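PDB 2O5A: ribosomal silencing factor RsfS from Bacillus halodurans, which probably acts as a ribosomal silencing factor, binding ribosomal protein uL14 on the large subunit and so preventing the 30S and 50S subunits from joining and repressing translation. Local coordinates for residues Asp15-Glu20 and Ala52-Lys57; Ile66-Gly71 and Trp77-Leu82; His88-Asp93 and Tyr98-Leu103. All coordinates share one frame; numbering follows the deposited sequence.

Contact 1: Asp15-Glu20 and Ala52-Lys57; sequences DDKKAE and AHELKK
Lys-17 and Glu-54 meet through the aliphatic parts of their side chains, and this apolar touch makes up most of the contact, a surface one that buries 131 Å² over both segments. CG of Lys-17 lies 3.4 Å from CB of Glu-54, with CD of the same lysine 3.9 Å from that CB. The two chains cross at about a right angle, the methylenes of one lying over the root of the other. The lysine bends at its second torsion (chi2 -75°), which lays CD as well as CG alongside CB of Glu-54.

The contact lies where helix 4-16 ends beside helix 45-61. Segment 15-20 holds that end, which closes in a Schellman motif: Lys-18, with a positive phi of 73°, is the C' residue, its N bonding to O of Asp-15 at 3.1 Å while the N of Ala-19 reaches back to O of Val-14. Segment 52-57 lies within helix 45-61, and the two helices are packed together, Leu-55 resting on Ala-10 and Val-14. Ala-19, just past the turn, packs on Ile-51, and Glu-20 then pairs by backbone hydrogen bonds with His-41.

The charged groups contribute no direct bond, and no hydrogen bond crosses between the segments. OE1 is the Glu-54 oxygen nearer the lysine: NZ of Lys-17 stands 4.7 Å from OE1 of Glu-54, where a weak attraction is possible, though the charged atoms are not in contact. The other oxygen is the one nearer Asp-16. OD1 of Asp-16 approaches OE2 of Glu-54 to 4.1 Å, two like charges whose carboxylate planes are turned 69° apart, and the lysine may partly offset their repulsion.

Contact 2: Ile66-Gly71 and Trp77-Leu82; sequences IKRLEG and WVLIDL
A beta hairpin with a classic bulge joins strands 68-70 and 77-81: Lys-67 and Arg-68 both face Asp-81, and their backbone nitrogens point to the same carbonyl. N of Lys-67 reaches O of Asp-81 at 2.7 Å, whereas the bond from N of Arg-68 to that oxygen is weak, at 3.4 Å. The strands run antiparallel, their directions 175° apart. Arg-68 and Asp-81, within the bulge, are a hydrogen-bonded pair; beyond them come the non-hydrogen-bonded pair Leu-69 and Ile-80 and the hydrogen-bonded pair Glu-70 and Leu-79, with N of Leu-79 2.9 Å from O of Glu-70.

A salt bridge sits on the face carrying Arg-68, Leu-79 and Asp-81. The arginine chain bends at chi3 (-67°), turning its guanidinium to grip a single carboxylate oxygen side-on: NE lies 3.0 Å from OD2 of Asp-81, on the anti lone pair of that oxygen, while NH2 meets the same atom at 3.1 Å from above the carboxylate plane. The two planes are 65° apart, although OD2 lies close to the guanidinium plane. CD2 of Leu-79 lies 4.1 Å above that plane, over its centre. With a methionine in place of Arg-68 both donors are gone, which would probably leave the Asp-81 charge without its mate.

On the other side, Ile-66 CG1 runs beside Leu-82 CD2, 3.9 Å away. Helix 45-61 packs there against Ile-66, Val-78 and Leu-82; strand 85-91 flanks 77-81, and Lys-102 of the second subunit lies on Arg-68 and Leu-79.

Contact 3: His88-Asp93 and Tyr98-Leu103; sequences HVFHKD and YNLEKL
Beyond the end of strand 85-91 the backbone turns at Lys-92 (phi -44°, psi -25°), and its carbonyl meets the side chain of Tyr-98 from segment 98-103, which has no regular helix or strand. The Tyr-98 hydroxyl donates to O of Lys-92, with OH and O modelled 2.5 Å apart, a doubtfully short length. That oxygen approaches the edge of the phenol ring, near its plane, and CE1 of Tyr-98 lies 3.2 Å from it. A first torsion that puts CG of Tyr-98 anti to its carbonyl carbon (chi1 -62°) helps direct the ring toward the carbonyl just past the strand.

Phe-90 and Leu-100 make the apolar half of the contact, approaching from opposite directions. CD2 of Leu-100 meets CE1 of Phe-90 at 3.4 Å, coming obliquely to the ring, while CD1 lies 3.7 Å from CZ. Ile-39 of strand 36-42 touches both residues, and the Phe-90 ring is stacked with that of Trp-77. Further along, Lys-102 turns to the second subunit: its O accepts from NH1 of Arg-68 there, and it makes a cation-pi contact with that subunit's Trp-77.

Chemically, the segments are joined by one polar bond and one hydrophobic patch. The acceptor is a main-chain carbonyl, so the bond does not use the Lys-92 side chain and may help to fix the backbone there, whereas Leu-100 adds an aliphatic neighbour around Phe-90.

In the fold
The three contacts follow one another along the chain, all within the RsfS family region. Contact 1 joins helices 4-16 and 45-61; its centre is about 13 Å from that of contact 2, and they touch where Ala-52 and Leu-55 pack on Val-78 and Leu-82. Contacts 2 and 3, centres about 15 Å apart, share the mixed sheet, in which strands 77-81 and 85-91 are neighbours linked by a probable bond from N of Val-89 to O of Val-78. Contacts 1 and 3, about 17 Å apart between centres, do not touch. Contacts 2 and 3 both take part in the contact between the two subunits, whereas contact 1 touches no other chain of the assembly.

Contact 1: Asp15-Glu20 and Ala52-Lys57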
loop_
_atom_site.group_PDB
_atom_site.type_symbol
_atom_site.label_atom_id
_atom_site.label_comp_id
_atom_site.label_asym_id
_atom_site.label_seq_id
_atom_site.Cartn_x
_atom_site.Cartn_y
_atom_site.Cartn_z
ATOM N N ASP A 15 -19.399 -10.182 -1.945
ATOM C CA ASP A 15 -20.097 -11.057 -1.008
ATOM C C ASP A 15 -20.748 -12.265 -1.672
ATOM O O ASP A 15 -20.860 -13.329 -1.063
ATOM C CB ASP A 15 -21.163 -10.267 -0.243
ATOM C CG ASP A 15 -20.827 -10.118 1.227
ATOM O OD1 ASP A 15 -19.721 -9.631 1.539
ATOM O OD2 ASP A 15 -21.672 -10.488 2.069
ATOM N N ASP A 16 -21.184 -12.100 -2.918
ATOM C CA ASP A 16 -21.817 -13.191 -3.649
ATOM C C ASP A 16 -20.835 -14.335 -3.872
ATOM O O ASP A 16 -21.232 -15.497 -3.962
ATOM C CB ASP A 16 -22.337 -12.690 -5.000
ATOM C CG ASP A 16 -23.524 -11.761 -4.863
ATOM O OD1 ASP A 16 -23.828 -11.036 -5.831
ATOM O OD2 ASP A 16 -24.160 -11.761 -3.788
ATOM N N LYS A 17 -19.552 -13.999 -3.951
ATOM C CA LYS A 17 -18.508 -14.994 -4.180
ATOM C C LYS A 17 -17.870 -15.529 -2.899
ATOM O O LYS A 17 -16.894 -16.278 -2.960
ATOM C CB LYS A 17 -17.419 -14.415 -5.086
ATOM C CG LYS A 17 -17.893 -13.995 -6.475
ATOM C CD LYS A 17 -18.141 -15.179 -7.412
ATOM C CE LYS A 17 -19.429 -15.927 -7.096
ATOM N NZ LYS A 17 -19.698 -17.002 -8.093
ATOM N N LYS A 18 -18.410 -15.134 -1.752
ATOM C CA LYS A 18 -17.911 -15.596 -0.454
ATOM C C LYS A 18 -16.573 -15.012 -0.004
ATOM O O LYS A 18 -15.837 -15.665 0.737
ATOM C CB LYS A 18 -17.800 -17.123 -0.453
ATOM C CG LYS A 18 -19.069 -17.852 -0.846
ATOM C CD LYS A 18 -20.178 -17.633 0.162
ATOM C CE LYS A 18 -21.312 -18.605 -0.091
ATOM N NZ LYS A 18 -20.779 -19.957 -0.411
ATOM N N ALA A 19 -16.249 -13.798 -0.438
ATOM C CA ALA A 19 -14.986 -13.190 -0.027
ATOM C C ALA A 19 -14.993 -13.026 1.484
ATOM O O ALA A 19 -15.973 -12.552 2.060
ATOM C CB ALA A 19 -14.805 -11.846 -0.687
ATOM N N GLU A 20 -13.895 -13.412 2.123
ATOM C CA GLU A 20 -13.795 -13.325 3.573
ATOM C C GLU A 20 -13.070 -12.088 4.100
ATOM O O GLU A 20 -12.252 -11.482 3.408
ATOM C CB GLU A 20 -13.127 -14.594 4.110
ATOM C CG GLU A 20 -13.933 -15.860 3.850
ATOM C CD GLU A 20 -13.150 -17.124 4.140
ATOM O OE1 GLU A 20 -13.776 -18.185 4.347
ATOM O OE2 GLU A 20 -11.907 -17.056 4.152
ATOM N N ALA A 52 -12.872 -11.207 -8.041
ATOM C CA ALA A 52 -12.481 -10.137 -8.942
ATOM C C ALA A 52 -13.355 -10.099 -10.187
ATOM O O ALA A 52 -13.643 -9.027 -10.717
ATOM C CB ALA A 52 -11.025 -10.300 -9.335
ATOM N N HIS A 53 -13.784 -11.269 -10.652
ATOM C CA HIS A 53 -14.614 -11.349 -11.849
ATOM C C HIS A 53 -16.056 -10.918 -11.586
ATOM O O HIS A 53 -16.667 -10.250 -12.420
ATOM C CB HIS A 53 -14.584 -12.771 -12.414
ATOM C CG HIS A 53 -15.066 -12.866 -13.834
ATOM N ND1 HIS A 53 -16.370 -13.162 -14.157
ATOM C CD2 HIS A 53 -14.414 -12.692 -15.002
ATOM C CE1 HIS A 53 -16.504 -13.167 -15.471
ATOM N NE2 HIS A 53 -15.327 -12.885 -16.009
ATOM N N GLU A 54 -16.599 -11.298 -10.434
ATOM C CA GLU A 54 -17.968 -10.927 -10.088
ATOM C C GLU A 54 -18.043 -9.411 -9.957
ATOM O O GLU A 54 -19.068 -8.799 -10.263
ATOM C CB GLU A 54 -18.387 -11.584 -8.770
ATOM C CG GLU A 54 -19.801 -11.243 -8.301
ATOM C CD GLU A 54 -20.877 -11.698 -9.271
ATOM O OE1 GLU A 54 -20.719 -12.780 -9.871
ATOM O OE2 GLU A 54 -21.888 -10.980 -9.422
ATOM N N LEU A 55 -16.948 -8.811 -9.500
ATOM C CA LEU A 55 -16.880 -7.366 -9.343
ATOM C C LEU A 55 -16.861 -6.736 -10.731
ATOM O O LEU A 55 -17.503 -5.713 -10.970
ATOM C CB LEU A 55 -15.618 -6.972 -8.572
ATOM C CG LEU A 55 -15.831 -6.100 -7.330
ATOM C CD1 LEU A 55 -14.491 -5.780 -6.691
ATOM C CD2 LEU A 55 -16.560 -4.823 -7.716
ATOM N N LYS A 56 -16.123 -7.361 -11.643
ATOM C CA LYS A 56 -16.030 -6.878 -13.014
ATOM C C LYS A 56 -17.386 -7.047 -13.687
ATOM O O LYS A 56 -17.895 -6.132 -14.335
ATOM C CB LYS A 56 -14.971 -7.667 -13.786
ATOM C CG LYS A 56 -14.910 -7.320 -15.263
ATOM C CD LYS A 56 -13.802 -8.072 -15.979
ATOM C CE LYS A 56 -13.613 -7.531 -17.386
ATOM N NZ LYS A 56 -12.491 -8.195 -18.100
ATOM N N LYS A 57 -17.967 -8.231 -13.520
ATOM C CA LYS A 57 -19.264 -8.548 -14.096
ATOM C C LYS A 57 -20.320 -7.548 -13.625
ATOM O O LYS A 57 -21.069 -7.000 -14.433
ATOM C CB LYS A 57 -19.665 -9.972 -13.700
ATOM C CG LYS A 57 -20.934 -10.482 -14.360
ATOM C CD LYS A 57 -21.065 -11.988 -14.184
ATOM C CE LYS A 57 -22.401 -12.495 -14.697
ATOM N NZ LYS A 57 -23.523 -12.020 -13.842
#

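Contact 2: Ile66-Gly71 and Trp77-Leu82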
loop_
_atom_site.group_PDB
_atom_site.type_symbol
_atom_site.label_atom_id
_atom_site.label_comp_id
_atom_site.label_asym_id
_atom_site.label_seq_id
_atom_site.Cartn_x
_atom_site.Cartn_y
_atom_site.Cartn_z
ATOM N N ILE A 66 -14.395 0.652 -15.260
ATOM C CA ILE A 66 -13.298 0.085 -14.484
ATOM C C ILE A 66 -12.028 0.780 -14.952
ATOM O O ILE A 66 -11.581 0.588 -16.084
ATOM C CB ILE A 66 -13.154 -1.439 -14.707
ATOM C CG1 ILE A 66 -14.414 -2.161 -14.223
ATOM C CG2 ILE A 66 -11.943 -1.967 -13.950
ATOM C CD1 ILE A 66 -14.404 -3.654 -14.470
ATOM N N LYS A 67 -11.456 1.595 -14.075
ATOM C CA LYS A 67 -10.250 2.338 -14.400
ATOM C C LYS A 67 -9.007 1.460 -14.405
ATOM O O LYS A 67 -8.133 1.612 -15.261
ATOM C CB LYS A 67 -10.084 3.496 -13.414
ATOM C CG LYS A 67 -11.313 4.386 -13.342
ATOM C CD LYS A 67 -11.005 5.731 -12.718
ATOM C CE LYS A 67 -12.176 6.680 -12.909
ATOM N NZ LYS A 67 -11.807 8.090 -12.615
ATOM N N ARG A 68 -8.932 0.537 -13.452
ATOM C CA ARG A 68 -7.792 -0.362 -13.361
ATOM C C ARG A 68 -8.167 -1.765 -12.907
ATOM O O ARG A 68 -9.176 -1.973 -12.236
ATOM C CB ARG A 68 -6.740 0.197 -12.398
ATOM C CG ARG A 68 -5.871 1.307 -12.963
ATOM C CD ARG A 68 -4.757 1.643 -11.985
ATOM N NE ARG A 68 -5.271 2.238 -10.753
ATOM C CZ ARG A 68 -4.616 2.245 -9.596
ATOM N NH1 ARG A 68 -3.419 1.683 -9.503
ATOM N NH2 ARG A 68 -5.158 2.817 -8.530
ATOM N N LEU A 69 -7.332 -2.720 -13.293
ATOM C CA LEU A 69 -7.502 -4.119 -12.932
ATOM C C LEU A 69 -6.126 -4.737 -13.122
ATOM O O LEU A 69 -5.668 -4.929 -14.248
ATOM C CB LEU A 69 -8.533 -4.797 -13.836
ATOM C CG LEU A 69 -8.906 -6.224 -13.422
ATOM C CD1 LEU A 69 -10.345 -6.515 -13.810
ATOM C CD2 LEU A 69 -7.949 -7.214 -14.063
ATOM N N GLU A 70 -5.462 -5.032 -12.007
ATOM C CA GLU A 70 -4.119 -5.585 -12.062
ATOM C C GLU A 70 -3.925 -6.786 -11.142
ATOM O O GLU A 70 -4.514 -6.862 -10.063
ATOM C CB GLU A 70 -3.112 -4.488 -11.702
ATOM C CG GLU A 70 -3.301 -3.207 -12.511
ATOM C CD GLU A 70 -2.318 -2.118 -12.136
ATOM O OE1 GLU A 70 -2.471 -0.982 -12.632
ATOM O OE2 GLU A 70 -1.389 -2.396 -11.351
ATOM N N GLY A 71 -3.097 -7.725 -11.589
ATOM C CA GLY A 71 -2.817 -8.913 -10.805
ATOM C C GLY A 71 -3.882 -9.989 -10.874
ATOM O O GLY A 71 -3.908 -10.887 -10.031
ATOM N N TRP A 77 -2.888 -10.684 -5.591
ATOM C CA TRP A 77 -3.327 -9.362 -5.179
ATOM C C TRP A 77 -3.950 -8.671 -6.385
ATOM O O TRP A 77 -3.253 -8.048 -7.186
ATOM C CB TRP A 77 -2.147 -8.541 -4.665
ATOM C CG TRP A 77 -2.516 -7.161 -4.213
ATOM C CD1 TRP A 77 -3.754 -6.581 -4.249
ATOM C CD2 TRP A 77 -1.628 -6.174 -3.679
ATOM N NE1 TRP A 77 -3.690 -5.297 -3.770
ATOM C CE2 TRP A 77 -2.396 -5.022 -3.414
ATOM C CE3 TRP A 77 -0.257 -6.159 -3.399
ATOM C CZ2 TRP A 77 -1.838 -3.864 -2.879
ATOM C CZ3 TRP A 77 0.296 -5.007 -2.870
ATOM C CH2 TRP A 77 -0.492 -3.876 -2.619
ATOM N N VAL A 78 -5.266 -8.791 -6.505
ATOM C CA VAL A 78 -5.992 -8.183 -7.610
ATOM C C VAL A 78 -6.549 -6.828 -7.197
ATOM O O VAL A 78 -7.236 -6.711 -6.181
ATOM C CB VAL A 78 -7.159 -9.079 -8.066
ATOM C CG1 VAL A 78 -7.830 -8.480 -9.289
ATOM C CG2 VAL A 78 -6.652 -10.475 -8.370
ATOM N N LEU A 79 -6.247 -5.807 -7.990
ATOM C CA LEU A 79 -6.720 -4.458 -7.715
ATOM C C LEU A 79 -7.724 -4.058 -8.786
ATOM O O LEU A 79 -7.411 -4.064 -9.976
ATOM C CB LEU A 79 -5.539 -3.479 -7.695
ATOM C CG LEU A 79 -5.800 -2.018 -7.306
ATOM C CD1 LEU A 79 -4.489 -1.357 -6.918
ATOM C CD2 LEU A 79 -6.464 -1.273 -8.455
ATOM N N ILE A 80 -8.937 -3.727 -8.357
ATOM C CA ILE A 80 -9.990 -3.319 -9.275
ATOM C C ILE A 80 -10.352 -1.873 -8.977
ATOM O O ILE A 80 -11.004 -1.585 -7.972
ATOM C CB ILE A 80 -11.251 -4.188 -9.101
ATOM C CG1 ILE A 80 -10.887 -5.666 -9.233
ATOM C CG2 ILE A 80 -12.291 -3.816 -10.149
ATOM C CD1 ILE A 80 -10.095 -6.211 -8.067
ATOM N N ASP A 81 -9.924 -0.966 -9.845
ATOM C CA ASP A 81 -10.200 0.452 -9.664
ATOM C C ASP A 81 -11.552 0.810 -10.276
ATOM O O ASP A 81 -11.710 0.812 -11.498
ATOM C CB ASP A 81 -9.108 1.291 -10.324
ATOM C CG ASP A 81 -9.052 2.706 -9.787
ATOM O OD1 ASP A 81 -10.097 3.204 -9.315
ATOM O OD2 ASP A 81 -7.968 3.325 -9.847
ATOM N N LEU A 82 -12.526 1.116 -9.423
ATOM C CA LEU A 82 -13.860 1.476 -9.886
ATOM C C LEU A 82 -14.093 2.981 -9.777
ATOM O O LEU A 82 -15.217 3.456 -9.940
ATOM C CB LEU A 82 -14.923 0.735 -9.072
ATOM C CG LEU A 82 -14.869 -0.797 -9.093
ATOM C CD1 LEU A 82 -15.925 -1.351 -8.146
ATOM C CD2 LEU A 82 -15.097 -1.311 -10.507
#

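Contact 3: His88-Asp93 and Tyr98-Leu103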
loop_
_atom_site.group_PDB
_atom_site.type_symbol
_atom_site.label_atom_id
_atom_site.label_comp_id
_atom_site.label_asym_id
_atom_site.label_seq_id
_atom_site.Cartn_x
_atom_site.Cartn_y
_atom_site.Cartn_z
ATOM N N HIS A 88 -9.560 -4.288 -3.265
ATOM C CA HIS A 88 -8.338 -5.075 -3.167
ATOM C C HIS A 88 -8.694 -6.499 -2.761
ATOM O O HIS A 88 -9.120 -6.743 -1.633
ATOM C CB HIS A 88 -7.386 -4.482 -2.126
ATOM C CG HIS A 88 -6.766 -3.182 -2.542
ATOM N ND1 HIS A 88 -7.458 -1.992 -2.528
ATOM C CD2 HIS A 88 -5.520 -2.890 -2.977
ATOM C CE1 HIS A 88 -6.662 -1.017 -2.936
ATOM N NE2 HIS A 88 -5.478 -1.538 -3.217
ATOM N N VAL A 89 -8.521 -7.436 -3.686
ATOM C CA VAL A 89 -8.824 -8.834 -3.414
ATOM C C VAL A 89 -7.525 -9.613 -3.255
ATOM O O VAL A 89 -6.843 -9.909 -4.237
ATOM C CB VAL A 89 -9.650 -9.460 -4.564
ATOM C CG1 VAL A 89 -9.998 -10.903 -4.230
ATOM C CG2 VAL A 89 -10.918 -8.650 -4.792
ATOM N N PHE A 90 -7.182 -9.939 -2.013
ATOM C CA PHE A 90 -5.961 -10.677 -1.729
ATOM C C PHE A 90 -6.180 -12.176 -1.609
ATOM O O PHE A 90 -7.301 -12.648 -1.423
ATOM C CB PHE A 90 -5.324 -10.208 -0.418
ATOM C CG PHE A 90 -4.829 -8.795 -0.441
ATOM C CD1 PHE A 90 -5.713 -7.731 -0.301
ATOM C CD2 PHE A 90 -3.472 -8.529 -0.573
ATOM C CE1 PHE A 90 -5.250 -6.421 -0.288
ATOM C CE2 PHE A 90 -2.999 -7.222 -0.563
ATOM C CZ PHE A 90 -3.889 -6.166 -0.418
ATOM N N HIS A 91 -5.082 -12.912 -1.718
ATOM C CA HIS A 91 -5.098 -14.358 -1.563
ATOM C C HIS A 91 -4.739 -14.498 -0.088
ATOM O O HIS A 91 -3.803 -13.852 0.383
ATOM C CB HIS A 91 -4.028 -15.003 -2.449
ATOM C CG HIS A 91 -3.943 -16.491 -2.310
ATOM N ND1 HIS A 91 -3.502 -17.109 -1.159
ATOM C CD2 HIS A 91 -4.238 -17.487 -3.180
ATOM C CE1 HIS A 91 -3.528 -18.419 -1.327
ATOM N NE2 HIS A 91 -3.972 -18.674 -2.541
ATOM N N LYS A 92 -5.482 -15.322 0.640
ATOM C CA LYS A 92 -5.239 -15.492 2.069
ATOM C C LYS A 92 -3.761 -15.623 2.443
ATOM O O LYS A 92 -3.377 -15.314 3.571
ATOM C CB LYS A 92 -6.019 -16.703 2.596
ATOM C CG LYS A 92 -5.201 -17.974 2.737
ATOM C CD LYS A 92 -6.047 -19.104 3.297
ATOM C CE LYS A 92 -5.179 -20.162 3.955
ATOM N NZ LYS A 92 -4.197 -20.750 3.005
ATOM N N ASP A 93 -2.935 -16.071 1.502
ATOM C CA ASP A 93 -1.506 -16.237 1.763
ATOM C C ASP A 93 -0.630 -15.064 1.330
ATOM O O ASP A 93 0.591 -15.119 1.472
ATOM C CB ASP A 93 -0.986 -17.516 1.098
ATOM C CG ASP A 93 -1.510 -18.777 1.756
ATOM O OD1 ASP A 93 -1.584 -18.809 3.003
ATOM O OD2 ASP A 93 -1.836 -19.739 1.030
ATOM N N TYR A 98 -1.109 -8.710 5.079
ATOM C CA TYR A 98 -0.973 -8.665 6.529
ATOM C C TYR A 98 -0.124 -7.473 6.955
ATOM O O TYR A 98 0.080 -7.228 8.145
ATOM C CB TYR A 98 -0.363 -9.970 7.046
ATOM C CG TYR A 98 -1.221 -11.179 6.743
ATOM C CD1 TYR A 98 -1.051 -11.904 5.564
ATOM C CD2 TYR A 98 -2.232 -11.574 7.617
ATOM C CE1 TYR A 98 -1.874 -12.990 5.259
ATOM C CE2 TYR A 98 -3.060 -12.655 7.322
ATOM C CZ TYR A 98 -2.874 -13.360 6.143
ATOM O OH TYR A 98 -3.697 -14.422 5.847
ATOM N N ASN A 99 0.363 -6.735 5.963
ATOM C CA ASN A 99 1.173 -5.543 6.192
ATOM C C ASN A 99 0.384 -4.351 5.681
ATOM O O ASN A 99 0.894 -3.233 5.597
ATOM C CB ASN A 99 2.503 -5.648 5.443
ATOM C CG ASN A 99 3.473 -6.602 6.110
ATOM O OD1 ASN A 99 4.512 -6.943 5.545
ATOM N ND2 ASN A 99 3.147 -7.027 7.325
ATOM N N LEU A 100 -0.874 -4.610 5.341
ATOM C CA LEU A 100 -1.768 -3.583 4.835
ATOM C C LEU A 100 -2.036 -2.585 5.954
ATOM O O LEU A 100 -2.762 -1.606 5.777
ATOM C CB LEU A 100 -3.071 -4.232 4.372
ATOM C CG LEU A 100 -3.599 -3.791 3.009
ATOM C CD1 LEU A 100 -2.470 -3.755 1.992
ATOM C CD2 LEU A 100 -4.682 -4.748 2.563
ATOM N N GLU A 101 -1.435 -2.852 7.108
ATOM C CA GLU A 101 -1.571 -2.001 8.280
ATOM C C GLU A 101 -0.694 -0.772 8.063
ATOM O O GLU A 101 -1.159 0.362 8.185
ATOM C CB GLU A 101 -1.129 -2.776 9.526
ATOM C CG GLU A 101 -1.575 -2.185 10.858
ATOM C CD GLU A 101 -0.572 -1.215 11.449
ATOM O OE1 GLU A 101 -0.291 -0.178 10.814
ATOM O OE2 GLU A 101 -0.062 -1.492 12.556
ATOM N N LYS A 102 0.575 -1.007 7.733
ATOM C CA LYS A 102 1.514 0.080 7.478
ATOM C C LYS A 102 0.829 1.064 6.543
ATOM O O LYS A 102 0.704 2.250 6.846
ATOM C CB LYS A 102 2.783 -0.455 6.811
ATOM C CG LYS A 102 3.475 -1.577 7.564
ATOM C CD LYS A 102 4.802 -1.926 6.909
ATOM C CE LYS A 102 5.353 -3.244 7.429
ATOM N NZ LYS A 102 5.550 -3.235 8.904
ATOM N N LEU A 103 0.386 0.552 5.401
ATOM C CA LEU A 103 -0.312 1.360 4.415
ATOM C C LEU A 103 -1.639 1.809 4.993
ATOM O O LEU A 103 -2.223 1.123 5.827
ATOM C CB LEU A 103 -0.606 0.533 3.166
ATOM C CG LEU A 103 0.551 -0.087 2.390
ATOM C CD1 LEU A 103 0.039 -1.269 1.591
ATOM C CD2 LEU A 103 1.181 0.953 1.484
#